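PDB 1C7N: cystalysin from Treponema denticola, which binds pyridoxal-5'-phosphate and belongs to the class I and II aminotransferase family of the fold-type I pyridoxal-phosphate proteins. Local coordinates for residues S202-F207 and T230-A235; G147-D152 and N175-V180. All coordinates share one frame; numbering follows the deposited sequence.

How the contacts relate
Contact 1 is wholly buried, and its centre lies about 9 Å from the centre of the chain. It joins two neighbouring parallel strands of the large sheet. The centre of contact 2 lies about 13 Å from the chain centre; this contact is mostly buried but reaches the surface at Tyr148. It joins strand 148-150 of a small two-stranded sheet to a loop, and no main-chain hydrogen bond links its segments. Main-chain bonds hold contact 1; an arginine on a backbone carbonyl and a valine on a ring hold contact 2. The contact centres are about 17 Å apart. Segments 202-207 and 175-180 come together beside pyridoxal-5'-phosphate, whose pocket includes His206 and Asn175.

Contact 1 (S202-F207 and T230-A235); sequences SDEIHF and TITFTA. With PLP (pyridoxal-5'-phosphate), chain I.
Two parallel strands of the central seven-stranded sheet, 199-203 and 230-234, pair here, and the first runs into the pyridoxal-5'-phosphate pocket. Ser202 N donates to Ile231 O, and Phe233 N to Ser202 O at 2.8 Å. Just past the strand, Glu204 N donates to Phe233 O in the carbonyl plane. Thr232 CA also makes a CA-H...O contact with Ser202 O. The Phe233 ring sets its edge, by CD1, against the Ser202 carbonyl.

Ser202 and Thr232 lie on the face opposite Phe233. The Glu204 chain, extended beyond CG, reaches there and lays CG against Thr232 CG2 at 4.0 Å. Glu204 OE2 accepts from Ser202 OG by its anti lone pair and from Phe219 N. Water 1 donates to this oxygen and to Thr232 OG1, which is also hydrogen-bonded to Gln220 OE1. Phe207 CE1 meets Thr234 CG2 obliquely.

At the pocket end, Asp203 holds CG anti to its backbone N (chi1 -178°), and OD1 lies 2.6 Å from N1 of pyridoxal-5'-phosphate. This carboxylate would probably stabilise a protonated ring nitrogen. Its OD2 accepts from Ile205 N at 3.1 Å, an Asx turn that fixes the carboxylate. Ile205 CG2 lies 3.7 Å from C2 of pyridoxal-5'-phosphate, and Ile205 CD1 packs on Ala235 CB at 4.1 Å. Water 2 bridges Ile205 O and Ala235 O. Pyridoxal-5'-phosphate held by loops at the C-terminal ends of parallel strands, with an aspartate at the pyridine nitrogen, is typical of the fold-type I site.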
loop_
_atom_site.group_PDB
_atom_site.type_symbol
_atom_site.label_atom_id
_atom_site.label_comp_id
_atom_site.label_asym_id
_atom_site.label_seq_id
_atom_site.Cartn_x
_atom_site.Cartn_y
_atom_site.Cartn_z
ATOM N N SER A 202 -17.173 11.074 4.884
ATOM C CA SER A 202 -16.508 12.153 5.606
ATOM C C SER A 202 -15.006 11.960 5.797
ATOM O O SER A 202 -14.568 11.057 6.523
ATOM C CB SER A 202 -17.180 12.338 6.967
ATOM O OG SER A 202 -16.730 13.518 7.600
ATOM N N ASP A 203 -14.225 12.816 5.139
ATOM C CA ASP A 203 -12.767 12.769 5.227
ATOM C C ASP A 203 -12.342 13.675 6.376
ATOM O O ASP A 203 -12.387 14.904 6.269
ATOM C CB ASP A 203 -12.143 13.238 3.905
ATOM C CG ASP A 203 -10.619 13.163 3.899
ATOM O OD1 ASP A 203 -10.021 13.284 2.800
ATOM O OD2 ASP A 203 -10.012 12.997 4.981
ATOM N N GLU A 204 -11.941 13.060 7.483
ATOM C CA GLU A 204 -11.536 13.815 8.658
ATOM C C GLU A 204 -10.079 13.522 9.015
ATOM O O GLU A 204 -9.721 13.419 10.193
ATOM C CB GLU A 204 -12.469 13.471 9.830
ATOM C CG GLU A 204 -13.943 13.359 9.401
ATOM C CD GLU A 204 -14.938 13.420 10.550
ATOM O OE1 GLU A 204 -14.546 13.188 11.714
ATOM O OE2 GLU A 204 -16.129 13.688 10.284
ATOM N N ILE A 205 -9.235 13.406 7.993
ATOM C CA ILE A 205 -7.832 13.107 8.235
ATOM C C ILE A 205 -7.138 14.190 9.053
ATOM O O ILE A 205 -6.172 13.908 9.756
ATOM C CB ILE A 205 -7.052 12.878 6.921
ATOM C CG1 ILE A 205 -5.695 12.255 7.255
ATOM C CG2 ILE A 205 -6.866 14.190 6.174
ATOM C CD1 ILE A 205 -4.905 11.817 6.069
ATOM N N HIS A 206 -7.634 15.425 8.966
ATOM C CA HIS A 206 -7.050 16.531 9.718
ATOM C C HIS A 206 -7.726 16.727 11.073
ATOM O O HIS A 206 -7.518 17.762 11.713
ATOM C CB HIS A 206 -7.196 17.857 8.962
ATOM C CG HIS A 206 -6.446 17.925 7.669
ATOM N ND1 HIS A 206 -7.010 17.575 6.461
ATOM C CD2 HIS A 206 -5.199 18.369 7.387
ATOM C CE1 HIS A 206 -6.146 17.810 5.491
ATOM N NE2 HIS A 206 -5.038 18.291 6.026
ATOM N N PHE A 207 -8.522 15.768 11.538
ATOM C CA PHE A 207 -9.220 16.024 12.796
ATOM C C PHE A 207 -8.415 16.135 14.095
ATOM O O PHE A 207 -8.981 16.496 15.126
ATOM C CB PHE A 207 -10.446 15.085 12.965
ATOM C CG PHE A 207 -10.125 13.648 13.318
ATOM C CD1 PHE A 207 -11.170 12.754 13.561
ATOM C CD2 PHE A 207 -8.822 13.185 13.415
ATOM C CE1 PHE A 207 -10.919 11.417 13.896
ATOM C CE2 PHE A 207 -8.561 11.849 13.750
ATOM C CZ PHE A 207 -9.612 10.968 13.990
ATOM N N THR A 230 -22.724 6.163 6.770
ATOM C CA THR A 230 -21.538 7.007 6.658
ATOM C C THR A 230 -20.243 6.195 6.611
ATOM O O THR A 230 -20.128 5.141 7.238
ATOM C CB THR A 230 -21.423 7.984 7.860
ATOM O OG1 THR A 230 -22.565 8.850 7.894
ATOM C CG2 THR A 230 -20.144 8.829 7.752
ATOM N N ILE A 231 -19.281 6.699 5.846
ATOM C CA ILE A 231 -17.957 6.101 5.745
ATOM C C ILE A 231 -17.053 7.244 6.185
ATOM O O ILE A 231 -17.041 8.296 5.551
ATOM C CB ILE A 231 -17.576 5.719 4.297
ATOM C CG1 ILE A 231 -18.385 4.507 3.828
ATOM C CG2 ILE A 231 -16.087 5.420 4.228
ATOM C CD1 ILE A 231 -18.150 4.144 2.365
ATOM N N THR A 232 -16.328 7.053 7.280
ATOM C CA THR A 232 -15.447 8.098 7.784
ATOM C C THR A 232 -13.986 7.721 7.588
ATOM O O THR A 232 -13.536 6.674 8.066
ATOM C CB THR A 232 -15.704 8.372 9.283
ATOM O OG1 THR A 232 -17.050 8.837 9.462
ATOM C CG2 THR A 232 -14.743 9.427 9.799
ATOM N N PHE A 233 -13.254 8.575 6.876
ATOM C CA PHE A 233 -11.840 8.337 6.605
ATOM C C PHE A 233 -10.948 9.017 7.637
ATOM O O PHE A 233 -11.026 10.230 7.834
ATOM C CB PHE A 233 -11.456 8.860 5.212
ATOM C CG PHE A 233 -12.402 8.446 4.117
ATOM C CD1 PHE A 233 -13.576 9.156 3.892
ATOM C CD2 PHE A 233 -12.119 7.348 3.307
ATOM C CE1 PHE A 233 -14.456 8.783 2.876
ATOM C CE2 PHE A 233 -12.997 6.966 2.289
ATOM C CZ PHE A 233 -14.167 7.686 2.075
ATOM N N THR A 234 -10.118 8.232 8.318
ATOM C CA THR A 234 -9.196 8.796 9.303
ATOM C C THR A 234 -7.844 8.141 9.111
ATOM O O THR A 234 -7.728 7.107 8.444
ATOM C CB THR A 234 -9.628 8.525 10.763
ATOM O OG1 THR A 234 -9.271 7.182 11.123
ATOM C CG2 THR A 234 -11.125 8.713 10.928
ATOM N N ALA A 235 -6.820 8.748 9.699
ATOM C CA ALA A 235 -5.472 8.218 9.605
ATOM C C ALA A 235 -4.559 9.059 10.483
ATOM O O ALA A 235 -4.880 10.200 10.818
ATOM C CB ALA A 235 -4.984 8.251 8.154
HETATM N N1 PLP I . -7.543 13.995 2.481
HETATM C C2 PLP I . -7.210 15.353 2.650
HETATM C C2A PLP I . -8.394 16.294 2.778
HETATM C C3 PLP I . -5.783 15.659 2.779
HETATM O O3 PLP I . -5.529 16.968 2.822
HETATM C C4 PLP I . -4.838 14.605 2.779
HETATM C C4A PLP I . -3.415 14.857 3.002
HETATM C C5 PLP I . -5.336 13.201 2.627
HETATM C C6 PLP I . -6.665 12.939 2.458
HETATM C C5A PLP I . -4.347 12.102 3.002
HETATM O O4P PLP I . -3.999 11.089 2.145
HETATM P P PLP I . -3.017 9.993 2.837
HETATM O O1P PLP I . -2.522 9.256 1.677
HETATM O O2P PLP I . -3.857 9.123 3.755
HETATM O O3P PLP I . -1.938 10.658 3.575
HETATM O O HOH W 1 -17.812 11.212 10.340
HETATM O O HOH W 2 -3.849 12.426 9.978
#

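Contact 2 (G147-D152 and N175-V180)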
loop_
_atom_site.group_PDB
_atom_site.type_symbol
_atom_site.label_atom_id
_atom_site.label_comp_id
_atom_site.label_asym_id
_atom_site.label_seq_id
_atom_site.Cartn_x
_atom_site.Cartn_y
_atom_site.Cartn_z
ATOM N N GLY A 147 -13.105 36.511 3.776
ATOM C CA GLY A 147 -12.261 35.400 4.180
ATOM C C GLY A 147 -12.931 34.274 4.944
ATOM O O GLY A 147 -12.328 33.214 5.105
ATOM N N TYR A 148 -14.157 34.474 5.423
ATOM C CA TYR A 148 -14.823 33.405 6.163
ATOM C C TYR A 148 -15.693 32.551 5.250
ATOM O O TYR A 148 -16.560 33.068 4.538
ATOM C CB TYR A 148 -15.680 33.960 7.301
ATOM C CG TYR A 148 -15.935 32.922 8.366
ATOM C CD1 TYR A 148 -14.901 32.499 9.203
ATOM C CD2 TYR A 148 -17.183 32.314 8.503
ATOM C CE1 TYR A 148 -15.096 31.498 10.146
ATOM C CE2 TYR A 148 -17.390 31.304 9.448
ATOM C CZ TYR A 148 -16.338 30.902 10.261
ATOM O OH TYR A 148 -16.504 29.897 11.183
ATOM N N TYR A 149 -15.461 31.241 5.289
ATOM C CA TYR A 149 -16.198 30.295 4.459
ATOM C C TYR A 149 -17.336 29.565 5.168
ATOM O O TYR A 149 -17.168 29.050 6.270
ATOM C CB TYR A 149 -15.231 29.264 3.861
ATOM C CG TYR A 149 -14.361 29.816 2.758
ATOM C CD1 TYR A 149 -13.177 30.502 3.043
ATOM C CD2 TYR A 149 -14.737 29.677 1.422
ATOM C CE1 TYR A 149 -12.390 31.034 2.018
ATOM C CE2 TYR A 149 -13.963 30.208 0.396
ATOM C CZ TYR A 149 -12.794 30.882 0.697
ATOM O OH TYR A 149 -12.037 31.394 -0.325
ATOM N N THR A 150 -18.492 29.515 4.509
ATOM C CA THR A 150 -19.675 28.851 5.048
ATOM C C THR A 150 -20.374 28.007 3.981
ATOM O O THR A 150 -20.152 28.192 2.783
ATOM C CB THR A 150 -20.682 29.880 5.608
ATOM O OG1 THR A 150 -20.941 30.881 4.612
ATOM C CG2 THR A 150 -20.129 30.536 6.869
ATOM N N ILE A 151 -21.227 27.091 4.430
ATOM C CA ILE A 151 -21.963 26.185 3.550
ATOM C C ILE A 151 -23.197 26.814 2.904
ATOM O O ILE A 151 -23.936 27.550 3.552
ATOM C CB ILE A 151 -22.433 24.939 4.335
ATOM C CG1 ILE A 151 -21.233 24.239 4.981
ATOM C CG2 ILE A 151 -23.185 23.994 3.417
ATOM C CD1 ILE A 151 -20.240 23.683 4.002
ATOM N N ASP A 152 -23.412 26.531 1.624
ATOM C CA ASP A 152 -24.591 27.038 0.922
ATOM C C ASP A 152 -25.654 25.958 1.114
ATOM O O ASP A 152 -25.813 25.078 0.269
ATOM C CB ASP A 152 -24.313 27.213 -0.572
ATOM C CG ASP A 152 -25.479 27.849 -1.310
ATOM O OD1 ASP A 152 -26.625 27.739 -0.819
ATOM O OD2 ASP A 152 -25.253 28.442 -2.389
ATOM N N ASN A 175 -9.890 21.235 4.021
ATOM C CA ASN A 175 -8.653 21.641 3.349
ATOM C C ASN A 175 -9.178 22.231 2.043
ATOM O O ASN A 175 -10.000 21.600 1.373
ATOM C CB ASN A 175 -7.796 20.388 3.080
ATOM C CG ASN A 175 -6.517 20.680 2.296
ATOM O OD1 ASN A 175 -6.302 21.784 1.800
ATOM N ND2 ASN A 175 -5.662 19.663 2.176
ATOM N N PRO A 176 -8.661 23.394 1.609
ATOM C CA PRO A 176 -7.620 24.277 2.143
ATOM C C PRO A 176 -8.019 25.534 2.923
ATOM O O PRO A 176 -7.151 26.339 3.251
ATOM C CB PRO A 176 -6.868 24.651 0.888
ATOM C CG PRO A 176 -8.027 24.954 -0.037
ATOM C CD PRO A 176 -9.030 23.825 0.244
ATOM N N VAL A 177 -9.301 25.729 3.215
ATOM C CA VAL A 177 -9.709 26.940 3.932
ATOM C C VAL A 177 -9.543 26.887 5.451
ATOM O O VAL A 177 -9.720 27.897 6.141
ATOM C CB VAL A 177 -11.166 27.313 3.589
ATOM C CG1 VAL A 177 -11.297 27.475 2.077
ATOM C CG2 VAL A 177 -12.130 26.250 4.112
ATOM N N GLY A 178 -9.197 25.714 5.975
ATOM C CA GLY A 178 -8.998 25.584 7.411
ATOM C C GLY A 178 -10.232 25.634 8.298
ATOM O O GLY A 178 -10.116 25.892 9.500
ATOM N N ARG A 179 -11.408 25.386 7.729
ATOM C CA ARG A 179 -12.642 25.401 8.515
ATOM C C ARG A 179 -12.842 24.140 9.354
ATOM O O ARG A 179 -12.610 23.019 8.884
ATOM C CB ARG A 179 -13.874 25.556 7.611
ATOM C CG ARG A 179 -14.273 26.986 7.218
ATOM C CD ARG A 179 -14.456 27.903 8.427
ATOM N NE ARG A 179 -15.210 27.296 9.517
ATOM C CZ ARG A 179 -16.536 27.239 9.590
ATOM N NH1 ARG A 179 -17.286 27.758 8.628
ATOM N NH2 ARG A 179 -17.115 26.657 10.634
ATOM N N VAL A 180 -13.252 24.337 10.602
ATOM C CA VAL A 180 -13.578 23.240 11.505
ATOM C C VAL A 180 -15.073 23.471 11.696
ATOM O O VAL A 180 -15.484 24.416 12.363
ATOM C CB VAL A 180 -12.850 23.342 12.859
ATOM C CG1 VAL A 180 -13.482 22.376 13.858
ATOM C CG2 VAL A 180 -11.372 23.003 12.682
#
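Tyr149 O accepts from Arg179 NH1 at 2.7 Å. The carbonyl oxygen lies in the guanidinium plane, and the donor sits close to the line of the C=O bond. The Arg179 chain bends at both chi2 and chi3, which brings the guanidinium back against strand 148-150. Tyr148 OH then rests over one face of this group, 3.1 Å from Arg179 CZ. The ring and guanidinium planes are 21° apart, but it is the hydroxyl, not the ring, that sits over the group's centre. Tyr148 OH makes no hydrogen bond to the arginine; it is bonded to Glu323 OE2 instead. Arg179 NE and NH2 form salt bridges to Glu323 and Glu185, which probably offset its buried charge. NH2 also makes a long bond to Val180 O, at 3.3 Å.

Further in, Val177 CG1 sits over one face of the Tyr149 ring, 3.7 Å from its centroid. It is 12° off the ring normal, a CH-pi contact. Tyr149 OH bonds to Trp329 NE1, and the Trp329 ring also meets the tyrosine ring. The contact therefore joins the small hairpin of strands 143-145 and 148-150 to the loop between strand 165-171 and helix 183-195, with strand 327-331 packed beside both.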